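PDB 3QFF: N5-carboxyaminoimidazole ribonucleotide synthetase from Bacillus anthracis, which probably uses ATP and bicarbonate to carboxylate 5-aminoimidazole ribonucleotide on its N5 nitrogen, a step of bacterial purine biosynthesis. Local coordinates for residues D65-A68 against I69-L72; L31-E35 against M36-I40. All blocks are in the same frame, centred on the assembly; numbering follows the deposited sequence.

Interaction 1: D65-A68 against I69-L72; sequences DLKA and IQHL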
# COMPACT_ATOMS: atom_id res chain seq x y z
N ASP A 65 -25.96 5.47 -18.12
CA ASP A 65 -26.18 4.42 -19.11
C ASP A 65 -26.50 3.11 -18.39
O ASP A 65 -25.59 2.37 -17.99
CB ASP A 65 -24.93 4.31 -20.01
CG ASP A 65 -25.06 3.25 -21.10
OD1 ASP A 65 -24.13 3.18 -21.94
OD2 ASP A 65 -26.04 2.48 -21.12
N LEU A 66 -27.79 2.84 -18.20
CA LEU A 66 -28.22 1.71 -17.37
C LEU A 66 -27.71 0.35 -17.87
O LEU A 66 -27.34 -0.48 -17.07
CB LEU A 66 -29.75 1.69 -17.14
CG LEU A 66 -30.37 0.45 -16.45
CD1 LEU A 66 -29.87 0.24 -15.02
CD2 LEU A 66 -31.89 0.50 -16.48
N LYS A 67 -27.67 0.16 -19.19
CA LYS A 67 -27.11 -1.05 -19.80
C LYS A 67 -25.65 -1.29 -19.39
O LYS A 67 -25.26 -2.42 -19.11
CB LYS A 67 -27.22 -1.03 -21.33
CG LYS A 67 -28.64 -0.77 -21.88
CD LYS A 67 -29.45 -2.04 -22.07
CE LYS A 67 -30.42 -1.88 -23.25
NZ LYS A 67 -31.57 -2.82 -23.16
N ALA A 68 -24.85 -0.24 -19.40
CA ALA A 68 -23.44 -0.35 -19.00
C ALA A 68 -23.31 -0.64 -17.50
O ALA A 68 -22.53 -1.50 -17.10
CB ALA A 68 -22.67 0.91 -19.38
N ILE A 69 -24.09 0.07 -16.68
CA ILE A 69 -24.17 -0.18 -15.24
C ILE A 69 -24.53 -1.66 -14.99
O ILE A 69 -23.95 -2.32 -14.11
CB ILE A 69 -25.23 0.76 -14.56
CG1 ILE A 69 -24.72 2.21 -14.43
CG2 ILE A 69 -25.67 0.23 -13.18
CD1 ILE A 69 -23.49 2.36 -13.53
N GLN A 70 -25.47 -2.17 -15.79
CA GLN A 70 -25.88 -3.56 -15.72
C GLN A 70 -24.75 -4.50 -16.10
O GLN A 70 -24.57 -5.53 -15.46
CB GLN A 70 -27.12 -3.81 -16.60
CG GLN A 70 -28.42 -3.37 -15.93
CD GLN A 70 -29.62 -3.34 -16.86
OE1 GLN A 70 -29.49 -3.48 -18.08
NE2 GLN A 70 -30.80 -3.16 -16.29
N HIS A 71 -24.00 -4.15 -17.14
CA HIS A 71 -22.86 -4.96 -17.56
C HIS A 71 -21.79 -5.04 -16.46
O HIS A 71 -21.26 -6.11 -16.20
CB HIS A 71 -22.27 -4.47 -18.89
CG HIS A 71 -21.15 -5.32 -19.39
ND1 HIS A 71 -20.01 -4.80 -19.95
CD2 HIS A 71 -20.99 -6.67 -19.38
CE1 HIS A 71 -19.19 -5.79 -20.27
NE2 HIS A 71 -19.76 -6.93 -19.94
N LEU A 72 -21.50 -3.92 -15.80
CA LEU A 72 -20.58 -3.90 -14.66
C LEU A 72 -21.08 -4.80 -13.54
O LEU A 72 -20.32 -5.60 -12.99
CB LEU A 72 -20.39 -2.47 -14.11
CG LEU A 72 -19.46 -2.30 -12.91
CD1 LEU A 72 -17.99 -2.56 -13.31
CD2 LEU A 72 -19.60 -0.89 -12.37

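Interaction 2: L31-E35 against M36-I40; sequences LAAKE and MGYKI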
# COMPACT_ATOMS: atom_id res chain seq x y z
N LEU A 31 -6.10 -0.44 -5.83
CA LEU A 31 -4.76 -0.82 -5.38
C LEU A 31 -4.79 -1.59 -4.06
O LEU A 31 -4.09 -2.59 -3.89
CB LEU A 31 -3.83 0.40 -5.29
CG LEU A 31 -3.38 0.92 -6.68
CD1 LEU A 31 -2.83 2.33 -6.59
CD2 LEU A 31 -2.32 -0.01 -7.29
N ALA A 32 -5.64 -1.13 -3.14
CA ALA A 32 -5.85 -1.79 -1.84
C ALA A 32 -6.44 -3.19 -2.05
O ALA A 32 -6.05 -4.16 -1.38
CB ALA A 32 -6.80 -0.93 -0.97
N ALA A 33 -7.41 -3.28 -2.96
CA ALA A 33 -8.11 -4.55 -3.19
C ALA A 33 -7.18 -5.58 -3.82
O ALA A 33 -7.26 -6.77 -3.53
CB ALA A 33 -9.33 -4.32 -4.08
N LYS A 34 -6.29 -5.10 -4.69
CA LYS A 34 -5.35 -5.95 -5.42
C LYS A 34 -4.35 -6.60 -4.45
O LYS A 34 -3.96 -7.75 -4.65
CB LYS A 34 -4.64 -5.12 -6.49
CG LYS A 34 -4.67 -5.72 -7.89
CD LYS A 34 -5.95 -5.39 -8.62
CE LYS A 34 -5.82 -5.66 -10.12
NZ LYS A 34 -5.96 -7.11 -10.46
N GLU A 35 -3.93 -5.88 -3.40
CA GLU A 35 -3.01 -6.45 -2.40
C GLU A 35 -3.60 -7.70 -1.74
O GLU A 35 -2.89 -8.64 -1.42
CB GLU A 35 -2.61 -5.42 -1.33
CG GLU A 35 -1.63 -4.38 -1.88
CD GLU A 35 -1.60 -3.08 -1.10
OE1 GLU A 35 -1.76 -3.11 0.15
OE2 GLU A 35 -1.39 -2.02 -1.76
N MET A 36 -4.92 -7.68 -1.59
CA MET A 36 -5.67 -8.76 -0.96
C MET A 36 -6.17 -9.78 -1.98
O MET A 36 -6.92 -10.68 -1.62
CB MET A 36 -6.86 -8.17 -0.17
CG MET A 36 -6.51 -7.80 1.27
SD MET A 36 -7.93 -7.16 2.21
CE MET A 36 -8.22 -5.64 1.33
N GLY A 37 -5.76 -9.63 -3.23
CA GLY A 37 -6.02 -10.62 -4.27
C GLY A 37 -7.39 -10.54 -4.91
O GLY A 37 -7.86 -11.54 -5.44
N TYR A 38 -8.03 -9.37 -4.84
CA TYR A 38 -9.27 -9.13 -5.57
C TYR A 38 -9.00 -8.74 -7.02
O TYR A 38 -7.96 -8.15 -7.35
CB TYR A 38 -10.13 -8.05 -4.89
CG TYR A 38 -10.72 -8.53 -3.60
CD1 TYR A 38 -11.88 -9.30 -3.58
CD2 TYR A 38 -10.09 -8.24 -2.38
CE1 TYR A 38 -12.42 -9.76 -2.39
CE2 TYR A 38 -10.62 -8.70 -1.18
CZ TYR A 38 -11.78 -9.45 -1.19
OH TYR A 38 -12.30 -9.90 0.01
N LYS A 39 -9.95 -9.08 -7.89
CA LYS A 39 -9.97 -8.62 -9.27
C LYS A 39 -10.83 -7.35 -9.32
O LYS A 39 -11.72 -7.18 -8.49
CB LYS A 39 -10.56 -9.73 -10.16
CG LYS A 39 -10.75 -9.37 -11.63
CD LYS A 39 -11.04 -10.63 -12.48
CE LYS A 39 -11.45 -10.25 -13.91
NZ LYS A 39 -11.66 -11.46 -14.78
N ILE A 40 -10.54 -6.45 -10.26
CA ILE A 40 -11.20 -5.15 -10.31
C ILE A 40 -11.83 -4.88 -11.68
O ILE A 40 -11.17 -5.01 -12.71
CB ILE A 40 -10.21 -3.99 -9.98
CG1 ILE A 40 -9.55 -4.19 -8.60
CG2 ILE A 40 -10.91 -2.60 -10.09
CD1 ILE A 40 -10.51 -4.15 -7.42
O HOH W 1 -5.90 -9.40 -8.33

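Interaction 1: D65-A68 against I69-L72
Q70 folds back over the preceding turn and lies against L66 and K67. Its CB lies close to two carbonyl oxygens, 3.4 Å from L66 O and about as near K67 O. A first torsion of -80° sets CG beside the backbone N, which brings CG to 3.3 Å from L66 O, the oxygen that also accepts Q70 N at 2.8 Å. Beyond CG the chain is extended (chi2 169°), carrying the amide across the leucine branch: CD lies near L66 CG, and NE2 ends 3.6 Å from L66 CG with both methyls close by. This is contact of an amide with an apolar side chain. OE1 turns the other way, to 3.8 Å from K67 CA. The turn belongs to helix 66-74, which follows strand 57-60 in the Rossmann-like preATP-grasp domain; I69 and L72 face the parallel sheet, both touching L43 and I20, while L66 and Q70 meet helix 88-97 through C90 and W93. D65, at the N-cap just ahead of the helix, uses OD2 to accept A68 N in a weak bond of 3.4 Å, though a fairly straight one (160°). From the same residue D65 O receives I69 N at 3.0 Å, opening the i to i+4 series that continues through H71 N to K67 O and reaches L72 N on A68 O at 2.9 Å.

Interaction 2: L31-E35 against M36-I40
A33 O takes two backbone N-H groups, from Y38 and weakly from M36, and also meets the edge of the Y38 ring. Y38 N donates to A33 O at 3.0 Å, and the ring brings CD2 to 3.4 Å from A33 O, the oxygen near the ring plane. At the next carbonyl, G37 N donates to K34 O at 3.0 Å, coming from 71° above that carbonyl's plane; K34 O also accepts R27 of the second subunit. G37 makes this reversal with a positive phi of 82°. Past the turn the chain comes back along the helix flank, where I40 CD1 rests 3.5 Å from A33 CB. K34 lies across I40, its CD 3.8 Å from I40 CG1. Its first torsion of -128°, far from a staggered value, followed by bends at chi2 and chi4, carries the aliphatic chain past Y38 O. At the tip, a water 3.1 Å from K34 NZ accepts from it and donates to Y38 O at 2.6 Å, while the ammonium also forms a salt bridge with D56; D56 receives I40 N too, tying this lysine to the start of the strand. Y38 OH, at the far end of its ring, bonds to I11 O. The pair of bonds Y38 N to A33 O and G37 N to K34 O defines a Schellman motif, here closing helix 24-35 and leading into strand 39-44 of a Rossmann-like beta-alpha-beta unit.

How the interactions relate
Both contacts belong to the preATP-grasp domain and are local, but interaction 1 starts helix 66-74, whereas interaction 2 ends helix 24-35. Their centres are 22 Å apart and their nearest atoms about 7 Å apart, so they do not touch. The parallel sheet relates them: interaction 1 packs on strand 39-44, the strand that interaction 2 leads into, and strand 16-20 meets side chains of both. In interaction 1, regular helix-start bonds and apolar packing on the sheet sit beside exposed residues, and no other chain touches it. Interaction 2 is a helix-end turn with five buried residues and none exposed, its polar groups satisfied partly by the second subunit.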